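Local coordinates for SAM-dependent methyltransferase (PDB 5EPE), which binds S-adenosyl-L-homocysteine, the product left by methyl transfer from S-adenosyl-L-methionine, and probably acts as a methyltransferase, at residues Pro141-Leu146 / Ala151-Cys156; Leu165-Phe170 / Gly241-Met246. All coordinates share one frame; numbering follows the deposited sequence.

Contact 1: residues Pro141-Leu146 / Ala151-Cys156; sequences PFWRKL and AVAKAC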
loop_
_atom_site.group_PDB
_atom_site.type_symbol
_atom_site.label_atom_id
_atom_site.label_comp_id
_atom_site.label_asym_id
_atom_site.label_seq_id
_atom_site.Cartn_x
_atom_site.Cartn_y
_atom_site.Cartn_z
ATOM N N PRO A 141 8.824 -13.036 26.918
ATOM C CA PRO A 141 8.630 -12.683 25.522
ATOM C C PRO A 141 7.685 -11.539 25.251
ATOM O O PRO A 141 6.831 -11.143 26.090
ATOM C CB PRO A 141 8.143 -14.002 24.869
ATOM C CG PRO A 141 7.544 -14.793 26.006
ATOM C CD PRO A 141 8.018 -14.207 27.307
ATOM N N PHE A 142 7.884 -10.937 24.080
ATOM C CA PHE A 142 7.044 -9.857 23.586
ATOM C C PHE A 142 7.148 -9.873 22.064
ATOM O O PHE A 142 8.002 -10.605 21.530
ATOM C CB PHE A 142 7.442 -8.515 24.246
ATOM C CG PHE A 142 8.827 -8.074 23.940
ATOM C CD1 PHE A 142 9.113 -7.339 22.824
ATOM C CD2 PHE A 142 9.882 -8.465 24.756
ATOM C CE1 PHE A 142 10.397 -6.984 22.503
ATOM C CE2 PHE A 142 11.191 -8.067 24.458
ATOM C CZ PHE A 142 11.454 -7.349 23.315
ATOM N N TRP A 143 6.311 -9.125 21.337
ATOM C CA TRP A 143 6.464 -9.038 19.874
ATOM C C TRP A 143 7.554 -8.028 19.488
ATOM O O TRP A 143 7.492 -6.863 19.822
ATOM C CB TRP A 143 5.141 -8.667 19.180
ATOM C CG TRP A 143 4.069 -9.684 19.318
ATOM C CD1 TRP A 143 2.783 -9.477 19.830
ATOM C CD2 TRP A 143 4.124 -11.083 18.980
ATOM N NE1 TRP A 143 2.054 -10.656 19.776
ATOM C CE2 TRP A 143 2.851 -11.644 19.273
ATOM C CE3 TRP A 143 5.096 -11.910 18.400
ATOM C CZ2 TRP A 143 2.569 -13.012 19.093
ATOM C CZ3 TRP A 143 4.789 -13.287 18.200
ATOM C CH2 TRP A 143 3.556 -13.804 18.566
ATOM N N ARG A 144 8.601 -8.522 18.830
ATOM C CA ARG A 144 9.611 -7.679 18.202
ATOM C C ARG A 144 8.969 -6.930 17.037
ATOM O O ARG A 144 9.267 -5.775 16.838
ATOM C CB ARG A 144 10.763 -8.578 17.681
ATOM C CG ARG A 144 11.825 -7.878 16.895
ATOM C CD ARG A 144 12.940 -8.840 16.511
ATOM N NE ARG A 144 13.941 -8.117 15.747
ATOM C CZ ARG A 144 13.982 -7.952 14.440
ATOM N NH1 ARG A 144 13.054 -8.428 13.601
ATOM N NH2 ARG A 144 14.971 -7.210 13.964
ATOM N N LYS A 145 8.114 -7.615 16.309
ATOM C CA LYS A 145 7.138 -6.961 15.449
ATOM C C LYS A 145 5.924 -7.788 15.366
ATOM O O LYS A 145 5.928 -8.949 15.655
ATOM C CB LYS A 145 7.698 -6.650 14.056
ATOM C CG LYS A 145 8.069 -7.816 13.262
ATOM C CD LYS A 145 9.049 -7.370 12.160
ATOM C CE LYS A 145 9.186 -8.462 11.137
ATOM N NZ LYS A 145 10.413 -8.241 10.311
ATOM N N LEU A 146 4.868 -7.174 14.926
ATOM C CA LEU A 146 3.577 -7.746 15.024
ATOM C C LEU A 146 3.425 -8.810 13.946
ATOM O O LEU A 146 3.693 -8.528 12.804
ATOM C CB LEU A 146 2.532 -6.634 14.888
ATOM C CG LEU A 146 1.204 -6.920 15.532
ATOM C CD1 LEU A 146 1.330 -7.066 17.057
ATOM C CD2 LEU A 146 0.271 -5.782 15.195
ATOM N N ALA A 151 -1.149 -17.673 12.729
ATOM C CA ALA A 151 -0.275 -18.833 12.496
ATOM C C ALA A 151 1.172 -18.572 12.887
ATOM O O ALA A 151 1.838 -19.433 13.441
ATOM C CB ALA A 151 -0.354 -19.300 11.040
ATOM N N VAL A 152 1.679 -17.382 12.605
ATOM C CA VAL A 152 3.053 -17.025 13.094
ATOM C C VAL A 152 3.103 -17.099 14.671
ATOM O O VAL A 152 4.083 -17.611 15.283
ATOM C CB VAL A 152 3.514 -15.605 12.606
ATOM C CG1 VAL A 152 4.819 -15.189 13.314
ATOM C CG2 VAL A 152 3.604 -15.524 11.067
ATOM N N ALA A 153 2.023 -16.613 15.297
ATOM C CA ALA A 153 1.869 -16.671 16.775
ATOM C C ALA A 153 1.917 -18.115 17.304
ATOM O O ALA A 153 2.704 -18.422 18.223
ATOM C CB ALA A 153 0.613 -15.950 17.233
ATOM N N LYS A 154 1.154 -19.001 16.677
ATOM C CA LYS A 154 1.174 -20.426 17.040
ATOM C C LYS A 154 2.521 -21.133 16.727
ATOM O O LYS A 154 2.897 -22.095 17.391
ATOM C CB LYS A 154 0.029 -21.146 16.352
ATOM C CG LYS A 154 -1.357 -20.635 16.757
ATOM C CD LYS A 154 -2.404 -21.493 16.060
ATOM C CE LYS A 154 -3.795 -20.891 16.139
ATOM N NZ LYS A 154 -4.202 -20.711 17.556
ATOM N N ALA A 155 3.250 -20.632 15.734
ATOM C CA ALA A 155 4.584 -21.129 15.453
ATOM C C ALA A 155 5.642 -20.579 16.423
ATOM O O ALA A 155 6.762 -21.067 16.425
ATOM C CB ALA A 155 4.967 -20.796 14.022
ATOM N N CYS A 156 5.286 -19.531 17.186
ATOM C CA CYS A 156 6.098 -18.944 18.275
ATOM C C CYS A 156 5.635 -19.431 19.690
ATOM O O CYS A 156 5.940 -18.799 20.690
ATOM C CB CYS A 156 6.041 -17.386 18.191
ATOM S SG CYS A 156 6.847 -16.579 16.748
#
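A single indole, that of Trp143, carries the contact with helix 150-155 and the residue just after it, Cys156, and it does so with the outer rim of its six-membered ring. On that rim CZ3 lies 4.1 Å from Cys156 SG. Cys156 SG lies at the edge of the Trp143 six-membered ring, 5.5 Å from its centroid and 90° off the normal, so this is an edge-on sulfur-aromatic contact; Cys156 is poorly ordered, however, and its sulfur is correspondingly less certain. The next corner of the Trp143 ring, CH2, meets Ala153, 3.8 Å from CA and 3.9 Å from CB, while CZ2 of the same ring also rests against that methyl. Because CG of Trp143 stands anti to the carbonyl carbon (chi1 -65°), the indole reaches from the strand end to the helix. No hydrogen bond crosses here: the indole NE1 is satisfied instead by Ile161 O, which helps fix the ring's rotation. With an alanine here in place of the tryptophan, Ala153 and Cys156 would probably lose their apolar partner and Ile161 O its indole donor. Trp143 closes strand 134-143, and its ring also meets Phe164 edge-to-face. Val152, Ala155 and Cys156 also pack on helix 216-237, so the short helix touches both that long helix and the tryptophan at the strand end.

Contact 2: residues Leu165-Phe170 / Gly241-Met246; sequences LLLPEF and GVFALM
Phe170, on the first turn of helix 167-177, points the edge of its ring at the face of Phe243 on strand 238-247. The two rings form a T-shaped pair, with centroids 5.3 Å apart and planes at 82°. The CD2-CE2 side of Phe170 does the touching: its CE2 comes within 3.7 Å of Phe243 CE1, and its CD2 within 3.9 Å of Phe243 CZ, so the meeting point lies toward the outer end of the strand residue's ring. Phe170 gets there with CG anti to the backbone N (chi1 -167°), which swings the ring out from the helix. Phe243 takes a different first torsion, CG anti to the carbonyl carbon (chi1 -57°); its CB bond points toward the helix, and the ring follows to meet Phe170. Leu167, three residues before Phe170, brings CD1 to the rim of the same ring, 3.9 Å from Phe243 CE2 and near the ring plane. Phe243 thus receives the edge of one helix residue's ring in the T-shaped pair and, at its own rim, a leucine methyl of another. Phe174, a turn beyond Phe170, meets both aromatic rings, and Met184 and Leu186 of the adjoining strand 179-186 also pack on Phe243. No hydrogen bond or salt bridge crosses between the segments. Helix and sheet are joined here by dispersion and by the weak electrostatics of ring C-H groups facing a pi cloud, so what specificity the contact has probably comes from the fit of its side chains.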
loop_
_atom_site.group_PDB
_atom_site.type_symbol
_atom_site.label_atom_id
_atom_site.label_comp_id
_atom_site.label_asym_id
_atom_site.label_seq_id
_atom_site.Cartn_x
_atom_site.Cartn_y
_atom_site.Cartn_z
ATOM N N LEU A 165 2.602 -8.646 23.548
ATOM C CA LEU A 165 2.454 -7.229 23.165
ATOM C C LEU A 165 3.735 -6.737 22.529
ATOM O O LEU A 165 4.825 -7.235 22.835
ATOM C CB LEU A 165 2.178 -6.407 24.433
ATOM C CG LEU A 165 0.887 -6.766 25.197
ATOM C CD1 LEU A 165 0.727 -5.986 26.470
ATOM C CD2 LEU A 165 -0.317 -6.468 24.321
ATOM N N LEU A 166 3.628 -5.713 21.683
ATOM C CA LEU A 166 4.805 -5.011 21.217
ATOM C C LEU A 166 5.498 -4.365 22.428
ATOM O O LEU A 166 4.857 -4.109 23.460
ATOM C CB LEU A 166 4.439 -3.923 20.167
ATOM C CG LEU A 166 3.940 -4.539 18.855
ATOM C CD1 LEU A 166 3.153 -3.452 18.132
ATOM C CD2 LEU A 166 5.088 -4.957 17.960
ATOM N N LEU A 167 6.805 -4.130 22.317
ATOM C CA LEU A 167 7.576 -3.619 23.475
ATOM C C LEU A 167 6.998 -2.381 24.205
ATOM O O LEU A 167 6.915 -2.384 25.427
ATOM C CB LEU A 167 9.016 -3.319 23.027
ATOM C CG LEU A 167 9.982 -2.909 24.166
ATOM C CD1 LEU A 167 10.133 -3.994 25.238
ATOM C CD2 LEU A 167 11.360 -2.580 23.611
ATOM N N PRO A 168 6.570 -1.323 23.471
ATOM C CA PRO A 168 6.005 -0.197 24.222
ATOM C C PRO A 168 4.797 -0.609 25.097
ATOM O O PRO A 168 4.712 -0.228 26.254
ATOM C CB PRO A 168 5.596 0.796 23.123
ATOM C CG PRO A 168 6.396 0.436 21.932
ATOM C CD PRO A 168 6.586 -1.066 22.015
ATOM N N GLU A 169 3.886 -1.408 24.534
ATOM C CA GLU A 169 2.690 -1.835 25.261
ATOM C C GLU A 169 3.072 -2.818 26.378
ATOM O O GLU A 169 2.443 -2.820 27.459
ATOM C CB GLU A 169 1.696 -2.500 24.306
ATOM C CG GLU A 169 0.840 -1.560 23.415
ATOM C CD GLU A 169 1.631 -0.824 22.266
ATOM O OE1 GLU A 169 2.738 -1.264 21.803
ATOM O OE2 GLU A 169 1.066 0.186 21.759
ATOM N N PHE A 170 4.095 -3.612 26.140
ATOM C CA PHE A 170 4.572 -4.545 27.168
ATOM C C PHE A 170 5.173 -3.787 28.354
ATOM O O PHE A 170 4.837 -4.045 29.514
ATOM C CB PHE A 170 5.582 -5.569 26.591
ATOM C CG PHE A 170 5.842 -6.727 27.540
ATOM C CD1 PHE A 170 4.789 -7.418 28.112
ATOM C CD2 PHE A 170 7.138 -7.105 27.864
ATOM C CE1 PHE A 170 4.982 -8.468 28.981
ATOM C CE2 PHE A 170 7.337 -8.179 28.712
ATOM C CZ PHE A 170 6.271 -8.839 29.296
ATOM N N GLY A 241 13.191 -10.481 26.723
ATOM C CA GLY A 241 14.116 -9.759 27.588
ATOM C C GLY A 241 13.895 -9.949 29.027
ATOM O O GLY A 241 12.917 -10.582 29.453
ATOM N N VAL A 242 14.863 -9.433 29.787
ATOM C CA VAL A 242 14.737 -9.347 31.245
ATOM C C VAL A 242 14.501 -7.899 31.668
ATOM O O VAL A 242 15.262 -7.004 31.327
ATOM C CB VAL A 242 15.924 -9.961 31.986
ATOM C CG1 VAL A 242 15.676 -9.945 33.467
ATOM C CG2 VAL A 242 16.183 -11.370 31.525
ATOM N N PHE A 243 13.412 -7.722 32.404
ATOM C CA PHE A 243 12.914 -6.455 32.870
ATOM C C PHE A 243 13.045 -6.383 34.387
ATOM O O PHE A 243 12.609 -7.291 35.108
ATOM C CB PHE A 243 11.466 -6.316 32.430
ATOM C CG PHE A 243 11.292 -6.432 30.947
ATOM C CD1 PHE A 243 11.109 -7.658 30.363
ATOM C CD2 PHE A 243 11.317 -5.292 30.136
ATOM C CE1 PHE A 243 10.972 -7.762 28.977
ATOM C CE2 PHE A 243 11.091 -5.385 28.769
ATOM C CZ PHE A 243 10.972 -6.628 28.192
ATOM N N ALA A 244 13.646 -5.297 34.858
ATOM C CA ALA A 244 13.854 -5.043 36.269
ATOM C C ALA A 244 12.815 -4.074 36.756
ATOM O O ALA A 244 12.613 -3.014 36.161
ATOM C CB ALA A 244 15.276 -4.467 36.500
ATOM N N LEU A 245 12.139 -4.448 37.836
ATOM C CA LEU A 245 10.923 -3.773 38.334
ATOM C C LEU A 245 11.113 -3.347 39.792
ATOM O O LEU A 245 11.670 -4.106 40.609
ATOM C CB LEU A 245 9.720 -4.692 38.265
ATOM C CG LEU A 245 9.505 -5.412 36.921
ATOM C CD1 LEU A 245 8.279 -6.286 37.038
ATOM C CD2 LEU A 245 9.288 -4.402 35.806
HETATM N N MSE A 246 10.623 -2.154 40.116
HETATM C CA MSE A 246 10.453 -1.741 41.511
HETATM C C MSE A 246 9.083 -1.145 41.713
HETATM O O MSE A 246 8.671 -0.232 40.972
HETATM C CB MSE A 246 11.506 -0.707 41.895
HETATM C CG MSE A 246 12.914 -1.222 41.783
HETATM SE SE MSE A 246 14.314 0.145 42.195
HETATM C CE MSE A 246 13.640 0.513 43.992
#

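Contact 1 and contact 2 both reach the same sheet, through the neighbouring antiparallel strands 134-143 and 238-247, and the touching residues of both are largely buried. Contact 1 lies farther out, its centre about 17 Å from the centre of the chain, against about 14 Å for contact 2, and joins a strand end to a short helix nearby in sequence; contact 2 brings together segments 71 residues apart at their closest ends, placing a helix over the sheet. Both are apolar, but one relies on an indole rim beside sulfur and methyl, the other on two phenyl rings and a leucine. They also meet directly: Trp143 N lies 2.8 Å from Leu165 O, a probable hydrogen bond, and Phe142 packs on Leu167, Phe170 and Phe243.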